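Endosialidase (Enterobacteria phage phi92, PDB 4HIZ) hydrolyses internal alpha-2,8 and alpha-2,9 linkages of polysialic acid as an endosialidase of phage phi92. Local coordinates at the interface of chains A and B. Numbering follows the deposited sequence. Chains: chain A/B, Endosialidase.

The interface of chains A and B. Residues chain A 591-592; chain B 572-574, 582, 586.
With CG beside its backbone N and opposite the carbonyl carbon (chi1 -70°), A:Asp591 turns its carboxylate towards the end of strand B:570-573, where it meets the methyl CG2 of B:Thr572. The two side chains meet obliquely, carboxylate oxygen OD2 of A:Asp591 lying 3.6 Å from CG2 of B:Thr572. The same oxygen passes over the backbone of B:Thr574, 3.5 Å from its CA. At the root of the side chain, A:Asp591 donates its backbone N to the carbonyl O of B:Val573 at 2.8 Å; the bond is almost straight (178° at H), tying the turn between strands A:585-590 and A:594-599 to the neighbouring chain. Water 1 links both subunits, bridging OD2 of A:Asp591, the carbonyl O of B:Thr574 and the side-chain amide oxygen OE1 of B:Gln582. In B:Gln582, whose chain is bent at chi2 (64°), the bond from NE2 to O of B:Thr574 (2.8 Å) fixes the turn of the amide, with the acceptor in the amide plane. The B:Thr574 carbonyl O, meeting both NE2 and the water, is thus gripped from within its own chain while the water carries the link to A:Asp591. Beyond the aspartate, B:Val586 packs its CG2 against CA of A:Gly592 at 3.6 Å, an apolar contact beside the polar cluster. This patch belongs to the intertwined C-terminal stalk of the trimeric endosialidase, where such backbone and water-mediated links probably help hold the chains in register. On the valine side, the carbonyl O of A:Asp591 rests 3.3 Å from CB of B:Val586.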
# COMPACT_ATOMS: atom_id res chain seq x y z
N ASP A 591 15.71 9.97 21.73
CA ASP A 591 14.88 10.44 22.87
C ASP A 591 15.18 9.57 24.08
O ASP A 591 16.25 8.93 24.16
CB ASP A 591 13.40 10.37 22.51
CG ASP A 591 13.00 11.39 21.45
OD1 ASP A 591 13.64 12.47 21.43
OD2 ASP A 591 12.04 11.15 20.66
N GLY A 592 14.23 9.52 25.02
CA GLY A 592 14.39 8.79 26.27
C GLY A 592 15.15 9.59 27.31
O GLY A 592 15.56 10.73 27.08
N THR B 572 15.18 9.98 14.15
CA THR B 572 15.02 10.11 15.61
C THR B 572 14.51 8.78 16.14
O THR B 572 13.52 8.23 15.63
CB THR B 572 14.03 11.23 16.00
OG1 THR B 572 14.53 12.46 15.47
CG2 THR B 572 13.88 11.33 17.54
N VAL B 573 15.20 8.24 17.13
CA VAL B 573 14.74 6.99 17.77
C VAL B 573 14.00 7.44 19.03
O VAL B 573 14.57 8.17 19.86
CB VAL B 573 15.90 6.05 18.07
CG1 VAL B 573 15.37 4.67 18.53
CG2 VAL B 573 16.78 5.85 16.80
N THR B 574 12.74 7.03 19.15
CA THR B 574 11.82 7.70 20.09
C THR B 574 11.57 6.98 21.42
O THR B 574 11.38 7.65 22.44
CB THR B 574 10.41 7.89 19.45
OG1 THR B 574 9.83 6.60 19.20
CG2 THR B 574 10.50 8.70 18.14
N GLN B 582 6.54 6.27 27.35
CA GLN B 582 7.88 6.68 26.93
C GLN B 582 8.93 5.84 27.65
O GLN B 582 9.03 5.89 28.88
CB GLN B 582 8.09 8.17 27.25
CG GLN B 582 9.52 8.65 27.03
CD GLN B 582 9.88 8.54 25.55
OE1 GLN B 582 9.16 9.08 24.70
NE2 GLN B 582 10.96 7.82 25.23
N VAL B 586 16.34 4.47 25.31
CA VAL B 586 16.03 4.36 23.88
C VAL B 586 17.21 3.68 23.22
O VAL B 586 18.35 4.04 23.51
CB VAL B 586 15.77 5.77 23.32
CG1 VAL B 586 15.90 5.81 21.81
CG2 VAL B 586 14.37 6.23 23.77
O HOH W 1 9.88 10.39 22.22